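Local coordinates for pesticidal crystal protein Cry2Aa (Bacillus thuringiensis serovar kurstaki, PDB 1I5P) that lyses midgut epithelial cells of mosquito and moth larvae, binding to them and promoting colloid-osmotic damage, at residues S317-N322 and S329-S334; Y211-T216 and T575-V580; F300-N305 and N445-I450. One frame throughout, in Å; residues are numbered along the deposited sequence.

Contact 1: residues S317-N322 and S329-S334; sequences SITFPN and STTTHS
S317-N322 and S329-S334 face each other near the outer end of a beta hairpin of the middle, beta-prism domain, made of strands 308-321 and 329-342; the segments 317-321 and 329-334 run antiparallel, their directions 166° apart. I318 and T332 are a hydrogen-bonded pair: T332 N gives a good bond to I318 O at 2.9 Å, and the return bond from I318 N to T332 O is weak at 3.3 Å. On one face of the sheet, S317 and H333 join their side chains. S317 OG sits in the plane of the imidazole, 2.7 Å from H333 ND1, and either may donate. Further along that face T319 OG1 and T331 OG1 lie 2.7 Å apart in another hydroxyl bond, the two side chains crossing obliquely. The other face carries F320, whose CG stands between the backbone N and the carbonyl carbon (chi1 70°). The ring runs alongside T330, with F320 CZ 3.3 Å from T330 CB. T330 OG1 in turn donates to N322 OD1 at 3.2 Å, on a lone pair in the amide plane, while N322 ND2 holds P327 O in the connecting loop. Strand 389-393 flanks the second strand, and F409 meets the H333 ring. None of the touching residues is buried, and the side-chain bonds here come from hydroxyls, an amide and an imidazole; a protonated H333 would probably make ND1 the donor to S317.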
loop_
_atom_site.group_PDB
_atom_site.type_symbol
_atom_site.label_atom_id
_atom_site.label_comp_id
_atom_site.label_asym_id
_atom_site.label_seq_id
_atom_site.Cartn_x
_atom_site.Cartn_y
_atom_site.Cartn_z
ATOM N N SER A 317 4.193 -7.447 34.791
ATOM C CA SER A 317 4.569 -6.243 35.531
ATOM C C SER A 317 5.317 -6.681 36.781
ATOM O O SER A 317 4.711 -7.054 37.783
ATOM C CB SER A 317 3.341 -5.435 35.945
ATOM O OG SER A 317 2.903 -4.587 34.900
ATOM N N ILE A 318 6.640 -6.642 36.712
ATOM C CA ILE A 318 7.478 -7.039 37.832
ATOM C C ILE A 318 8.265 -5.853 38.375
ATOM O O ILE A 318 8.915 -5.128 37.623
ATOM C CB ILE A 318 8.462 -8.144 37.409
ATOM C CG1 ILE A 318 7.675 -9.378 36.965
ATOM C CG2 ILE A 318 9.400 -8.482 38.559
ATOM C CD1 ILE A 318 8.396 -10.237 35.952
ATOM N N THR A 319 8.194 -5.663 39.688
ATOM C CA THR A 319 8.901 -4.574 40.349
ATOM C C THR A 319 9.743 -5.141 41.482
ATOM O O THR A 319 9.349 -5.061 42.644
ATOM C CB THR A 319 7.921 -3.553 40.956
ATOM O OG1 THR A 319 7.062 -3.037 39.932
ATOM C CG2 THR A 319 8.684 -2.403 41.600
ATOM N N PHE A 320 10.896 -5.716 41.155
ATOM C CA PHE A 320 11.748 -6.283 42.194
ATOM C C PHE A 320 12.380 -5.181 43.038
ATOM O O PHE A 320 12.785 -4.143 42.518
ATOM C CB PHE A 320 12.845 -7.162 41.578
ATOM C CG PHE A 320 13.900 -6.395 40.828
ATOM C CD1 PHE A 320 13.871 -6.324 39.441
ATOM C CD2 PHE A 320 14.943 -5.768 41.510
ATOM C CE1 PHE A 320 14.863 -5.647 38.739
ATOM C CE2 PHE A 320 15.944 -5.084 40.815
ATOM C CZ PHE A 320 15.902 -5.027 39.424
ATOM N N PRO A 321 12.484 -5.402 44.358
ATOM C CA PRO A 321 13.074 -4.404 45.251
ATOM C C PRO A 321 14.541 -4.195 44.914
ATOM O O PRO A 321 15.215 -5.134 44.505
ATOM C CB PRO A 321 12.887 -5.032 46.637
ATOM C CG PRO A 321 11.711 -5.957 46.444
ATOM C CD PRO A 321 12.062 -6.582 45.126
ATOM N N ASN A 322 15.032 -2.968 45.064
ATOM C CA ASN A 322 16.439 -2.690 44.783
ATOM C C ASN A 322 17.294 -3.079 45.983
ATOM O O ASN A 322 17.047 -2.640 47.106
ATOM C CB ASN A 322 16.655 -1.209 44.467
ATOM C CG ASN A 322 16.559 -0.911 42.988
ATOM O OD1 ASN A 322 16.211 -1.784 42.189
ATOM N ND2 ASN A 322 16.863 0.325 42.610
ATOM N N SER A 329 13.522 1.381 43.399
ATOM C CA SER A 329 13.350 0.037 42.862
ATOM C C SER A 329 13.443 0.001 41.335
ATOM O O SER A 329 13.761 1.005 40.697
ATOM C CB SER A 329 12.000 -0.526 43.310
ATOM O OG SER A 329 11.863 -1.885 42.941
ATOM N N THR A 330 13.162 -1.167 40.761
ATOM C CA THR A 330 13.208 -1.354 39.311
ATOM C C THR A 330 11.997 -2.140 38.812
ATOM O O THR A 330 11.754 -3.271 39.239
ATOM C CB THR A 330 14.495 -2.093 38.888
ATOM O OG1 THR A 330 15.621 -1.230 39.083
ATOM C CG2 THR A 330 14.428 -2.509 37.425
ATOM N N THR A 331 11.245 -1.535 37.901
ATOM C CA THR A 331 10.059 -2.168 37.347
ATOM C C THR A 331 10.188 -2.375 35.843
ATOM O O THR A 331 10.816 -1.580 35.143
ATOM C CB THR A 331 8.807 -1.319 37.613
ATOM O OG1 THR A 331 8.687 -1.074 39.018
ATOM C CG2 THR A 331 7.561 -2.036 37.120
ATOM N N THR A 332 9.584 -3.451 35.353
ATOM C CA THR A 332 9.619 -3.771 33.937
ATOM C C THR A 332 8.267 -4.301 33.458
ATOM O O THR A 332 7.820 -5.366 33.885
ATOM C CB THR A 332 10.717 -4.818 33.631
ATOM O OG1 THR A 332 10.648 -5.203 32.253
ATOM C CG2 THR A 332 10.539 -6.047 34.500
ATOM N N HIS A 333 7.617 -3.531 32.589
ATOM C CA HIS A 333 6.325 -3.906 32.014
ATOM C C HIS A 333 6.629 -4.479 30.638
ATOM O O HIS A 333 7.009 -3.752 29.719
ATOM C CB HIS A 333 5.425 -2.683 31.879
ATOM C CG HIS A 333 5.167 -1.979 33.172
ATOM N ND1 HIS A 333 4.442 -2.545 34.196
ATOM C CD2 HIS A 333 5.549 -0.756 33.612
ATOM C CE1 HIS A 333 4.387 -1.703 35.213
ATOM N NE2 HIS A 333 5.051 -0.610 34.884
ATOM N N SER A 334 6.464 -5.789 30.498
ATOM C CA SER A 334 6.774 -6.448 29.242
ATOM C C SER A 334 5.680 -7.330 28.657
ATOM O O SER A 334 4.763 -7.763 29.357
ATOM C CB SER A 334 8.022 -7.303 29.431
ATOM O OG SER A 334 7.793 -8.287 30.427
#

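Contact 2: residues Y211-T216 and T575-V580; sequences YLRNYT and TNNDGV
R213 reaches out from helix 202-232 to the backbone of N577 and D578, and this one side chain makes most of the direct contact. Its direct hydrogen bond runs from R213 NH2 to N577 O at 2.6 Å, bent to 139° at the hydrogen, with the oxygen near the guanidinium plane. The side chain gets there extended, CG anti to the backbone N (chi1 179°) and straight on to NE. Within the helix, R213 NH1 also donates to N214 OD1 at 3.1 Å, so two bonds from different nitrogens hold the rotation of the flat group.

Over one face of the R213 guanidinium, D578 O sits 3.3 Å above its centre, a packing contact and not a hydrogen bond. Two waters extend the join. Water 1 donates to R213 O at 2.8 Å and to D578 O at 2.9 Å, linking backbone to backbone. Water 2 donates to N577 OD1 at 2.7 Å and accepts a longer bond from R213 NH2 at 3.3 Å; N577 ND2 is hydrogen-bonded to T573 O.

The D578 carboxylate is not in contact with the guanidinium; its OD2 makes a salt bridge to K263. L212 and T216 pack on helix 170-193, D578 and V580 touch F587 of strand 585-597, and Y633 at the chain end touches both R213 and D578, so the contact joins the N-terminal helical bundle to the C-terminal beta sandwich.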
loop_
_atom_site.group_PDB
_atom_site.type_symbol
_atom_site.label_atom_id
_atom_site.label_comp_id
_atom_site.label_asym_id
_atom_site.label_seq_id
_atom_site.Cartn_x
_atom_site.Cartn_y
_atom_site.Cartn_z
ATOM N N TYR A 211 3.167 6.647 -25.853
ATOM C CA TYR A 211 3.857 7.465 -24.864
ATOM C C TYR A 211 3.463 7.032 -23.448
ATOM O O TYR A 211 4.321 6.823 -22.588
ATOM C CB TYR A 211 3.507 8.944 -25.055
ATOM C CG TYR A 211 4.307 9.671 -26.120
ATOM C CD1 TYR A 211 4.053 11.012 -26.406
ATOM C CD2 TYR A 211 5.331 9.033 -26.820
ATOM C CE1 TYR A 211 4.798 11.704 -27.359
ATOM C CE2 TYR A 211 6.083 9.716 -27.779
ATOM C CZ TYR A 211 5.811 11.050 -28.039
ATOM O OH TYR A 211 6.562 11.746 -28.958
ATOM N N LEU A 212 2.162 6.900 -23.209
ATOM C CA LEU A 212 1.686 6.506 -21.889
ATOM C C LEU A 212 2.332 5.193 -21.457
ATOM O O LEU A 212 2.815 5.065 -20.333
ATOM C CB LEU A 212 0.161 6.355 -21.885
ATOM C CG LEU A 212 -0.453 6.101 -20.499
ATOM C CD1 LEU A 212 -0.111 7.258 -19.566
ATOM C CD2 LEU A 212 -1.967 5.941 -20.616
ATOM N N ARG A 213 2.345 4.217 -22.358
ATOM C CA ARG A 213 2.941 2.933 -22.038
ATOM C C ARG A 213 4.455 3.030 -21.871
ATOM O O ARG A 213 5.000 2.621 -20.841
ATOM C CB ARG A 213 2.635 1.897 -23.121
ATOM C CG ARG A 213 3.272 0.531 -22.834
ATOM C CD ARG A 213 3.535 -0.248 -24.115
ATOM N NE ARG A 213 4.097 -1.579 -23.871
ATOM C CZ ARG A 213 5.396 -1.856 -23.749
ATOM N NH1 ARG A 213 6.309 -0.899 -23.848
ATOM N NH2 ARG A 213 5.782 -3.108 -23.537
ATOM N N ASN A 214 5.135 3.565 -22.880
ATOM C CA ASN A 214 6.596 3.659 -22.844
ATOM C C ASN A 214 7.162 4.512 -21.725
ATOM O O ASN A 214 8.159 4.138 -21.109
ATOM C CB ASN A 214 7.131 4.145 -24.193
ATOM C CG ASN A 214 6.854 3.159 -25.318
ATOM O OD1 ASN A 214 6.602 1.980 -25.076
ATOM N ND2 ASN A 214 6.915 3.637 -26.555
ATOM N N TYR A 215 6.545 5.653 -21.449
ATOM C CA TYR A 215 7.052 6.490 -20.373
ATOM C C TYR A 215 6.715 5.886 -19.011
ATOM O O TYR A 215 7.485 6.014 -18.065
ATOM C CB TYR A 215 6.527 7.921 -20.512
ATOM C CG TYR A 215 7.257 8.692 -21.598
ATOM C CD1 TYR A 215 6.654 8.959 -22.824
ATOM C CD2 TYR A 215 8.580 9.106 -21.412
ATOM C CE1 TYR A 215 7.347 9.618 -23.844
ATOM C CE2 TYR A 215 9.283 9.763 -22.422
ATOM C CZ TYR A 215 8.661 10.017 -23.635
ATOM O OH TYR A 215 9.356 10.676 -24.625
ATOM N N THR A 216 5.576 5.206 -18.915
ATOM C CA THR A 216 5.210 4.561 -17.654
ATOM C C THR A 216 6.297 3.529 -17.354
ATOM O O THR A 216 6.736 3.372 -16.215
ATOM C CB THR A 216 3.841 3.842 -17.759
ATOM O OG1 THR A 216 2.790 4.818 -17.801
ATOM C CG2 THR A 216 3.626 2.916 -16.572
ATOM N N THR A 575 8.657 -11.559 -22.864
ATOM C CA THR A 575 8.906 -10.420 -23.742
ATOM C C THR A 575 7.617 -9.658 -24.060
ATOM O O THR A 575 7.660 -8.473 -24.389
ATOM C CB THR A 575 9.580 -10.867 -25.061
ATOM O OG1 THR A 575 8.839 -11.944 -25.646
ATOM C CG2 THR A 575 11.004 -11.328 -24.794
ATOM N N ASN A 576 6.481 -10.344 -23.966
ATOM C CA ASN A 576 5.180 -9.730 -24.214
ATOM C C ASN A 576 4.636 -9.209 -22.888
ATOM O O ASN A 576 3.844 -9.876 -22.218
ATOM C CB ASN A 576 4.212 -10.753 -24.812
ATOM C CG ASN A 576 4.474 -11.017 -26.280
ATOM O OD1 ASN A 576 4.311 -12.141 -26.757
ATOM N ND2 ASN A 576 4.868 -9.978 -27.009
ATOM N N ASN A 577 5.081 -8.010 -22.520
ATOM C CA ASN A 577 4.685 -7.378 -21.273
ATOM C C ASN A 577 4.563 -5.868 -21.473
ATOM O O ASN A 577 4.821 -5.354 -22.560
ATOM C CB ASN A 577 5.730 -7.684 -20.197
ATOM C CG ASN A 577 7.139 -7.319 -20.638
ATOM O OD1 ASN A 577 7.422 -6.161 -20.949
ATOM N ND2 ASN A 577 8.030 -8.310 -20.673
ATOM N N ASP A 578 4.166 -5.164 -20.419
ATOM C CA ASP A 578 4.017 -3.719 -20.491
ATOM C C ASP A 578 5.361 -3.024 -20.330
ATOM O O ASP A 578 5.453 -1.798 -20.387
ATOM C CB ASP A 578 3.036 -3.246 -19.419
ATOM C CG ASP A 578 1.592 -3.326 -19.881
ATOM O OD1 ASP A 578 1.240 -4.298 -20.581
ATOM O OD2 ASP A 578 0.811 -2.417 -19.539
ATOM N N GLY A 579 6.406 -3.820 -20.131
ATOM C CA GLY A 579 7.740 -3.266 -19.993
ATOM C C GLY A 579 8.207 -2.952 -18.583
ATOM O O GLY A 579 9.376 -2.647 -18.384
ATOM N N VAL A 580 7.309 -3.028 -17.605
ATOM C CA VAL A 580 7.674 -2.740 -16.222
ATOM C C VAL A 580 8.258 -3.959 -15.515
ATOM O O VAL A 580 7.615 -5.010 -15.446
ATOM C CB VAL A 580 6.447 -2.269 -15.407
ATOM C CG1 VAL A 580 6.840 -2.058 -13.950
ATOM C CG2 VAL A 580 5.882 -0.993 -16.004
HETATM O O HOH W 1 4.174 0.497 -19.222
HETATM O O HOH W 2 8.471 -4.914 -23.093
#

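Contact 3: residues F300-N305 and N445-I450; sequences FQVNSN and NQIRNI
V302 and N445 bring their CA atoms to 4.6 Å where a type II beta turn from Q301 to S304, closed by S304 N to Q301 O at 3.1 Å, meets an irregular chain segment; N303 and N445 both adopt left-handed backbone conformations. A water bridges the two backbones, accepting from N445 N at 2.7 Å and donating to Q301 O at 3.1 Å. V302 brings its methyls to the other segment, CG1 anti to the backbone N (chi1 161°). Both border Q446 O, V302 CG2 at 3.6 Å, and V302 CG1 also makes an apolar contact with I447 CD1 at 4.2 Å, the two side chains crossing at about a right angle. Both segments are loops of the middle domain, one running from helix 293-300 into strand 308-321, the other lying between helix 435-438 and strand 462-469. The turn also borders the C-terminal domain: Q301 NE2 bonds to D521 OD2 and N305 ND2 to A501 O. Three asparagines gather beside V302. The N445 amide lies against the other two, its plane turned 76° from that of N303 but only 30° from that of N305. N445 CG comes within 3.5 Å of N303 OD1. From the I447 side, CD1 approaches N303 ND2 at 4.0 Å, and that nitrogen also makes a weak hydrogen bond to S347 O. V302 O accepts a hydrogen bond from N425 ND2 of strand 422-430.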
loop_
_atom_site.group_PDB
_atom_site.type_symbol
_atom_site.label_atom_id
_atom_site.label_comp_id
_atom_site.label_asym_id
_atom_site.label_seq_id
_atom_site.Cartn_x
_atom_site.Cartn_y
_atom_site.Cartn_z
ATOM N N PHE A 300 4.796 -10.730 8.249
ATOM C CA PHE A 300 3.858 -9.646 8.520
ATOM C C PHE A 300 2.542 -9.770 7.756
ATOM O O PHE A 300 1.548 -9.153 8.140
ATOM C CB PHE A 300 4.518 -8.296 8.213
ATOM C CG PHE A 300 5.742 -8.008 9.054
ATOM C CD1 PHE A 300 6.642 -7.016 8.672
ATOM C CD2 PHE A 300 5.995 -8.725 10.226
ATOM C CE1 PHE A 300 7.772 -6.735 9.436
ATOM C CE2 PHE A 300 7.126 -8.451 10.998
ATOM C CZ PHE A 300 8.014 -7.452 10.597
ATOM N N GLN A 301 2.523 -10.564 6.689
ATOM C CA GLN A 301 1.296 -10.728 5.911
ATOM C C GLN A 301 0.608 -12.074 6.126
ATOM O O GLN A 301 -0.252 -12.470 5.341
ATOM C CB GLN A 301 1.584 -10.517 4.426
ATOM C CG GLN A 301 1.937 -9.077 4.098
ATOM C CD GLN A 301 2.186 -8.870 2.632
ATOM O OE1 GLN A 301 1.249 -8.689 1.853
ATOM N NE2 GLN A 301 3.457 -8.901 2.237
ATOM N N VAL A 302 0.990 -12.778 7.185
ATOM C CA VAL A 302 0.373 -14.062 7.481
ATOM C C VAL A 302 -1.093 -13.820 7.822
ATOM O O VAL A 302 -1.411 -12.978 8.660
ATOM C CB VAL A 302 1.071 -14.766 8.669
ATOM C CG1 VAL A 302 0.153 -15.844 9.265
ATOM C CG2 VAL A 302 2.372 -15.392 8.199
ATOM N N ASN A 303 -1.975 -14.563 7.162
ATOM C CA ASN A 303 -3.413 -14.450 7.375
ATOM C C ASN A 303 -3.947 -13.089 6.939
ATOM O O ASN A 303 -4.911 -12.592 7.512
ATOM C CB ASN A 303 -3.761 -14.683 8.851
ATOM C CG ASN A 303 -3.587 -16.136 9.283
ATOM O OD1 ASN A 303 -3.537 -17.037 8.452
ATOM N ND2 ASN A 303 -3.523 -16.364 10.594
ATOM N N SER A 304 -3.323 -12.484 5.932
ATOM C CA SER A 304 -3.764 -11.178 5.438
ATOM C C SER A 304 -5.140 -11.245 4.794
ATOM O O SER A 304 -5.812 -10.225 4.662
ATOM C CB SER A 304 -2.774 -10.624 4.409
ATOM O OG SER A 304 -1.740 -9.881 5.033
ATOM N N ASN A 305 -5.552 -12.441 4.384
ATOM C CA ASN A 305 -6.847 -12.609 3.741
ATOM C C ASN A 305 -7.977 -12.793 4.753
ATOM O O ASN A 305 -9.150 -12.849 4.387
ATOM C CB ASN A 305 -6.802 -13.787 2.766
ATOM C CG ASN A 305 -6.452 -15.097 3.441
ATOM O OD1 ASN A 305 -5.559 -15.158 4.281
ATOM N ND2 ASN A 305 -7.154 -16.160 3.063
ATOM N N ASN A 445 0.085 -17.854 4.364
ATOM C CA ASN A 445 -0.566 -18.210 5.618
ATOM C C ASN A 445 0.118 -19.320 6.401
ATOM O O ASN A 445 -0.541 -20.092 7.094
ATOM C CB ASN A 445 -2.030 -18.599 5.371
ATOM C CG ASN A 445 -2.899 -17.406 5.036
ATOM O OD1 ASN A 445 -4.098 -17.545 4.781
ATOM N ND2 ASN A 445 -2.300 -16.221 5.040
ATOM N N GLN A 446 1.436 -19.408 6.297
ATOM C CA GLN A 446 2.141 -20.428 7.047
ATOM C C GLN A 446 2.102 -20.077 8.518
ATOM O O GLN A 446 2.350 -18.933 8.899
ATOM C CB GLN A 446 3.597 -20.540 6.601
ATOM C CG GLN A 446 4.466 -21.334 7.574
ATOM C CD GLN A 446 5.764 -21.801 6.955
ATOM O OE1 GLN A 446 6.349 -21.116 6.113
ATOM N NE2 GLN A 446 6.234 -22.966 7.381
ATOM N N ILE A 447 1.776 -21.062 9.344
ATOM C CA ILE A 447 1.730 -20.850 10.776
ATOM C C ILE A 447 3.008 -21.424 11.371
ATOM O O ILE A 447 3.157 -22.638 11.496
ATOM C CB ILE A 447 0.508 -21.541 11.410
ATOM C CG1 ILE A 447 -0.780 -20.987 10.791
ATOM C CG2 ILE A 447 0.516 -21.330 12.915
ATOM C CD1 ILE A 447 -0.976 -19.485 10.985
ATOM N N ARG A 448 3.939 -20.542 11.713
ATOM C CA ARG A 448 5.207 -20.964 12.297
ATOM C C ARG A 448 5.482 -20.098 13.521
ATOM O O ARG A 448 5.238 -18.889 13.499
ATOM C CB ARG A 448 6.348 -20.797 11.284
ATOM C CG ARG A 448 7.584 -21.632 11.595
ATOM C CD ARG A 448 8.864 -21.013 11.022
ATOM N NE ARG A 448 8.901 -20.965 9.558
ATOM C CZ ARG A 448 9.812 -20.288 8.860
ATOM N NH1 ARG A 448 10.754 -19.600 9.493
ATOM N NH2 ARG A 448 9.786 -20.293 7.534
ATOM N N ASN A 449 5.976 -20.707 14.593
ATOM C CA ASN A 449 6.280 -19.949 15.803
ATOM C C ASN A 449 7.643 -19.276 15.684
ATOM O O ASN A 449 8.656 -19.940 15.482
ATOM C CB ASN A 449 6.263 -20.869 17.024
ATOM C CG ASN A 449 4.907 -21.500 17.262
ATOM O OD1 ASN A 449 3.869 -20.904 16.969
ATOM N ND2 ASN A 449 4.909 -22.710 17.815
ATOM N N ILE A 450 7.656 -17.952 15.800
ATOM C CA ILE A 450 8.897 -17.190 15.705
ATOM C C ILE A 450 9.340 -16.788 17.109
ATOM O O ILE A 450 8.870 -15.793 17.662
ATOM C CB ILE A 450 8.708 -15.921 14.841
ATOM C CG1 ILE A 450 8.077 -16.298 13.498
ATOM C CG2 ILE A 450 10.047 -15.236 14.616
ATOM C CD1 ILE A 450 8.850 -17.353 12.719
HETATM O O HOH W 3 0.699 -15.194 4.127
#

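How the contacts relate
From the N terminus, the chain first passes through the bundle helix holding 211-216, then reaches 300-305 within the middle domain, makes the hairpin of 317-322 and 329-334, and returns to 445-450 before the last domain supplies 575-580. Contact 1 closes the shortest loop, six residues. Contact 3 encloses it, joining two loops of the middle domain, one before strand 308-321 and one before strand 462-469. Contact 2 encloses both, joining the first domain to the third. None of the loops cross. Contacts 1 and 2 lie on opposite sides of the chain's centre, their own centres 60 Å apart. Contact 3 is between, its centre 33 Å from that of contact 1 and 34 Å from that of contact 2.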